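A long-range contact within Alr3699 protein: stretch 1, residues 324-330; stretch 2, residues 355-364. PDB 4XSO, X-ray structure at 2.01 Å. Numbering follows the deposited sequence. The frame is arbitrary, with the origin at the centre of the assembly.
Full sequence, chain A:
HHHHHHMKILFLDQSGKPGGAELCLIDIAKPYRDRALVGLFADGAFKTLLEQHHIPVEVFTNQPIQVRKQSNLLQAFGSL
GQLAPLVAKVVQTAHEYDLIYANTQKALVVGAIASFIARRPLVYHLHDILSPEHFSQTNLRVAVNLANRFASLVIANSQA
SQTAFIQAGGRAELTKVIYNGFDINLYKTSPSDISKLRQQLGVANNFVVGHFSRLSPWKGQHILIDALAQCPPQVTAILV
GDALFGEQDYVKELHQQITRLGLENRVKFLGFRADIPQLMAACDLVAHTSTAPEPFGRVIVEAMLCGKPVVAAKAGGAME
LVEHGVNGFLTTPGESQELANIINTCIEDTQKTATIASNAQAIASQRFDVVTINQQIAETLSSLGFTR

Stretch 1, residues 324-330: HGVNGFL
Stretch 2 355-364: TIASNAQAIA

A turn, residues 324-328, leading into a strand at Phe329 and Leu330, packs against one side of a helix that spans 355-364 and continues beyond both ends. The nearest CA atoms across the contact are those of Asn327 and Ala360, 4.3 Å apart, and together the two segments bury 342 Å². The helix is regular, with phi/psi near -60/-45 and i to i-4 bonds such as Ala360 N to Ile356 O (2.8 Å) and Ile363 N to Asn359 O (2.9 Å); Ile356, Asn359, Ala360 and Ile363 therefore recur on the side that meets the turn. The turn is closed by Gly325 N to Gly328 O (2.9 Å). Gly325 adopts phi/psi 71/-7, a positive phi that favours glycine, and Gly328 is extended at 165/-169. Val326 (-96/-56) and Asn327 (-135/18) lie between them. His324, chi1 t and chi2 83°, makes no contact with the helix; its ring folds back along its own segment so that His324 ND1 accepts a hydrogen bond from Leu330 N at 3.0 Å, bracing the turn against the start of the strand.

The one hydrogen bond across the contact runs from Asn359 ND2 to Val326 O, 2.9 Å with an N-H...O angle of 156°. The CA-to-CB bond of Asn359 points toward the turn, and chi1 m (-70°) with chi2 -9° brings its amide to that carbonyl. The same Val326 O receives a CA-H...O contact from Ile356 CA at 3.5 Å, so one carbonyl meets two residues three positions apart on the helix. The CA-to-CB bond of Val326, chi1 t, points away; the polar contact is made by its backbone O.

Ile356 has the largest covered area. The CA-to-CB bond of Ile356 points sideways, but chi1 m (-69°) and chi2 t (172°) carry Ile356 CD1 to 3.4 Å from Gly325 O and 3.6 Å from Phe329 CZ, while Ile356 CG2 lies 3.4 Å from Gly328 N and 3.6 Å from Asn327 C. The isoleucine thus spans the backbone of the turn and reaches the phenyl ring, which chi1 m (-55°) and chi2 -84° bring nearer the helix; CD1 meets that ring obliquely.

Asn327, chi1 p (47°) and chi2 39°, lies along the helix. Asn327 O is 3.3 Å from Ala360 CB, and Asn327 ND2 is 3.6 Å from Ile363 CG2, a packing contact. The CA-to-CB bond of Ile363 points toward the turn, with chi1 t (-175°) and chi2 p (69°). Asn327 OD1 is hydrogen-bonded just outside the stretches.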

ATOM      1  N   HIS A 324      -4.647  10.889  44.044  1.00 30.76           N
ATOM      2  CA  HIS A 324      -5.883  11.202  44.794  1.00 33.68           C
ATOM      3  C   HIS A 324      -5.542  11.737  46.153  1.00 29.81           C
ATOM      4  O   HIS A 324      -4.780  11.132  46.885  1.00 30.81           O
ATOM      5  CB  HIS A 324      -6.748   9.901  44.971  1.00 35.53           C
ATOM      6  CG  HIS A 324      -8.041  10.128  45.693  1.00 42.28           C
ATOM      7  ND1 HIS A 324      -9.167  10.593  45.054  1.00 44.39           N
ATOM      8  CD2 HIS A 324      -8.383  10.015  47.005  1.00 43.31           C
ATOM      9  CE1 HIS A 324     -10.164  10.716  45.919  1.00 42.83           C
ATOM     10  NE2 HIS A 324      -9.713  10.376  47.115  1.00 41.76           N
ATOM     11  N   GLY A 325      -6.164  12.860  46.471  1.00 32.58           N
ATOM     12  CA  GLY A 325      -5.928  13.691  47.603  1.00 31.30           C
ATOM     13  C   GLY A 325      -4.592  14.501  47.577  1.00 33.73           C
ATOM     14  O   GLY A 325      -4.343  15.248  48.476  1.00 29.97           O
ATOM     15  N   VAL A 326      -3.717  14.285  46.614  1.00 30.73           N
ATOM     16  CA  VAL A 326      -2.439  15.027  46.547  1.00 28.74           C
ATOM     17  C   VAL A 326      -2.504  16.219  45.638  1.00 29.08           C
ATOM     18  O   VAL A 326      -2.216  17.382  46.072  1.00 29.57           O
ATOM     19  CB  VAL A 326      -1.294  14.106  46.175  1.00 30.31           C
ATOM     20  CG1 VAL A 326       0.087  14.830  46.188  1.00 31.63           C
ATOM     21  CG2 VAL A 326      -1.279  12.938  47.093  1.00 32.61           C
ATOM     22  N   ASN A 327      -2.875  15.971  44.391  1.00 29.36           N
ATOM     23  CA  ASN A 327      -2.875  17.054  43.353  1.00 31.48           C
ATOM     24  C   ASN A 327      -4.147  17.019  42.535  1.00 31.59           C
ATOM     25  O   ASN A 327      -4.244  17.570  41.461  1.00 35.18           O
ATOM     26  CB  ASN A 327      -1.638  16.911  42.495  1.00 30.42           C
ATOM     27  CG  ASN A 327      -1.432  15.469  42.047  1.00 37.24           C
ATOM     28  OD1 ASN A 327      -2.399  14.751  41.717  1.00 33.61           O
ATOM     29  ND2 ASN A 327      -0.189  14.995  42.177  1.00 42.15           N
ATOM     30  N   GLY A 328      -5.140  16.347  43.078  1.00 30.18           N
ATOM     31  CA  GLY A 328      -6.465  16.238  42.497  1.00 30.50           C
ATOM     32  C   GLY A 328      -7.266  15.096  43.167  1.00 28.44           C
ATOM     33  O   GLY A 328      -6.831  14.511  44.141  1.00 31.08           O
ATOM     34  N   PHE A 329      -8.393  14.759  42.583  1.00 31.06           N
ATOM     35  CA  PHE A 329      -9.280  13.703  43.073  1.00 35.44           C
ATOM     36  C   PHE A 329      -9.673  12.820  41.934  1.00 32.72           C
ATOM     37  O   PHE A 329      -9.806  13.268  40.775  1.00 31.35           O
ATOM     38  CB  PHE A 329     -10.532  14.263  43.690  1.00 35.14           C
ATOM     39  CG  PHE A 329     -10.270  15.265  44.782  1.00 36.47           C
ATOM     40  CD1 PHE A 329     -10.023  14.866  46.055  1.00 35.29           C
ATOM     41  CD2 PHE A 329     -10.258  16.621  44.484  1.00 41.44           C
ATOM     42  CE1 PHE A 329      -9.797  15.771  47.066  1.00 38.01           C
ATOM     43  CE2 PHE A 329      -9.989  17.534  45.463  1.00 41.80           C
ATOM     44  CZ  PHE A 329      -9.777  17.116  46.750  1.00 42.21           C
ATOM     45  N   LEU A 330      -9.903  11.560  42.274  1.00 28.63           N
ATOM     46  CA  LEU A 330     -10.260  10.566  41.280  1.00 34.15           C
ATOM     47  C   LEU A 330     -11.495   9.885  41.801  1.00 36.11           C
ATOM     48  O   LEU A 330     -11.534   9.554  42.945  1.00 37.00           O
ATOM     49  CB  LEU A 330      -9.189   9.521  41.073  1.00 35.50           C
ATOM     50  CG  LEU A 330      -7.885  10.017  40.472  1.00 38.08           C
ATOM     51  CD1 LEU A 330      -6.854   8.885  40.515  1.00 39.40           C
ATOM     52  CD2 LEU A 330      -8.147  10.532  39.076  1.00 40.16           C
ATOM     53  N   THR A 355      -4.331  23.662  49.090  1.00 31.71           N
ATOM     54  CA  THR A 355      -3.021  23.071  49.093  1.00 31.23           C
ATOM     55  C   THR A 355      -2.943  22.107  47.923  1.00 34.06           C
ATOM     56  O   THR A 355      -2.019  22.139  47.176  1.00 30.18           O
ATOM     57  CB  THR A 355      -2.785  22.333  50.381  1.00 36.34           C
ATOM     58  OG1 THR A 355      -2.850  23.279  51.410  1.00 33.99           O
ATOM     59  CG2 THR A 355      -1.468  21.628  50.401  1.00 35.37           C
ATOM     60  N   ILE A 356      -3.953  21.268  47.761  1.00 31.79           N
ATOM     61  CA  ILE A 356      -4.013  20.360  46.634  1.00 33.73           C
ATOM     62  C   ILE A 356      -3.881  21.087  45.276  1.00 32.00           C
ATOM     63  O   ILE A 356      -3.197  20.602  44.352  1.00 34.07           O
ATOM     64  CB  ILE A 356      -5.304  19.566  46.667  1.00 31.60           C
ATOM     65  CG1 ILE A 356      -5.253  18.587  47.865  1.00 31.56           C
ATOM     66  CG2 ILE A 356      -5.557  18.853  45.298  1.00 33.96           C
ATOM     67  CD1 ILE A 356      -6.532  17.868  48.133  1.00 32.91           C
ATOM     68  N   ALA A 357      -4.596  22.174  45.155  1.00 28.47           N
ATOM     69  CA  ALA A 357      -4.627  22.973  43.941  1.00 30.87           C
ATOM     70  C   ALA A 357      -3.222  23.551  43.675  1.00 33.77           C
ATOM     71  O   ALA A 357      -2.711  23.523  42.560  1.00 30.83           O
ATOM     72  CB  ALA A 357      -5.666  24.087  44.044  1.00 33.48           C
ATOM     73  N   SER A 358      -2.566  23.952  44.735  1.00 32.36           N
ATOM     74  CA  SER A 358      -1.221  24.464  44.608  1.00 34.49           C
ATOM     75  C   SER A 358      -0.225  23.297  44.282  1.00 33.89           C
ATOM     76  O   SER A 358       0.652  23.446  43.422  1.00 32.28           O
ATOM     77  CB  SER A 358      -0.885  25.185  45.890  1.00 35.06           C
ATOM     78  OG  SER A 358       0.458  25.513  45.866  1.00 45.59           O
ATOM     79  N   ASN A 359      -0.417  22.123  44.889  1.00 29.89           N
ATOM     80  CA  ASN A 359       0.391  20.932  44.544  1.00 30.96           C
ATOM     81  C   ASN A 359       0.246  20.632  43.043  1.00 32.64           C
ATOM     82  O   ASN A 359       1.243  20.381  42.320  1.00 29.36           O
ATOM     83  CB  ASN A 359      -0.072  19.680  45.354  1.00 30.05           C
ATOM     84  CG  ASN A 359       0.261  19.774  46.808  1.00 30.07           C
ATOM     85  OD1 ASN A 359       0.989  20.675  47.219  1.00 33.64           O
ATOM     86  ND2 ASN A 359      -0.255  18.849  47.606  1.00 30.64           N
ATOM     87  N   ALA A 360      -1.004  20.696  42.564  1.00 30.78           N
ATOM     88  CA  ALA A 360      -1.292  20.405  41.174  1.00 33.60           C
ATOM     89  C   ALA A 360      -0.539  21.289  40.168  1.00 30.45           C
ATOM     90  O   ALA A 360       0.060  20.796  39.215  1.00 31.40           O
ATOM     91  CB  ALA A 360      -2.805  20.480  40.946  1.00 36.33           C
ATOM     92  N   GLN A 361      -0.542  22.595  40.379  1.00 32.08           N
ATOM     93  CA  GLN A 361       0.197  23.494  39.502  1.00 28.73           C
ATOM     94  C   GLN A 361       1.656  23.107  39.467  1.00 28.47           C
ATOM     95  O   GLN A 361       2.240  23.091  38.390  1.00 28.69           O
ATOM     96  CB  GLN A 361       0.007  24.979  39.892  1.00 30.59           C
ATOM     97  CG  GLN A 361       0.511  25.911  38.814  1.00 35.19           C
ATOM     98  CD  GLN A 361       0.059  27.360  39.043  1.00 44.81           C
ATOM     99  OE1 GLN A 361       0.455  27.967  40.007  1.00 47.11           O
ATOM    100  NE2 GLN A 361      -0.851  27.882  38.179  1.00 45.21           N
ATOM    101  N   ALA A 362       2.232  22.819  40.642  1.00 31.75           N
ATOM    102  CA  ALA A 362       3.677  22.514  40.773  1.00 34.45           C
ATOM    103  C   ALA A 362       4.000  21.222  40.037  1.00 35.85           C
ATOM    104  O   ALA A 362       4.965  21.196  39.289  1.00 29.86           O
ATOM    105  CB  ALA A 362       4.095  22.359  42.241  1.00 35.80           C
ATOM    106  N   ILE A 363       3.230  20.134  40.291  1.00 29.97           N
ATOM    107  CA  ILE A 363       3.533  18.898  39.670  1.00 28.15           C
ATOM    108  C   ILE A 363       3.277  18.948  38.151  1.00 30.61           C
ATOM    109  O   ILE A 363       4.067  18.400  37.376  1.00 30.41           O
ATOM    110  CB  ILE A 363       2.847  17.677  40.398  1.00 36.43           C
ATOM    111  CG1 ILE A 363       3.291  16.340  39.767  1.00 39.36           C
ATOM    112  CG2 ILE A 363       1.349  17.708  40.339  1.00 38.94           C
ATOM    113  CD1 ILE A 363       4.737  16.046  40.060  1.00 44.21           C
ATOM    114  N   ALA A 364       2.209  19.595  37.697  1.00 29.91           N
ATOM    115  CA  ALA A 364       1.907  19.594  36.263  1.00 32.44           C
ATOM    116  C   ALA A 364       2.971  20.447  35.491  1.00 32.67           C
ATOM    117  O   ALA A 364       3.332  20.183  34.322  1.00 28.54           O
ATOM    118  CB  ALA A 364       0.500  20.153  36.039  1.00 32.14           C
TER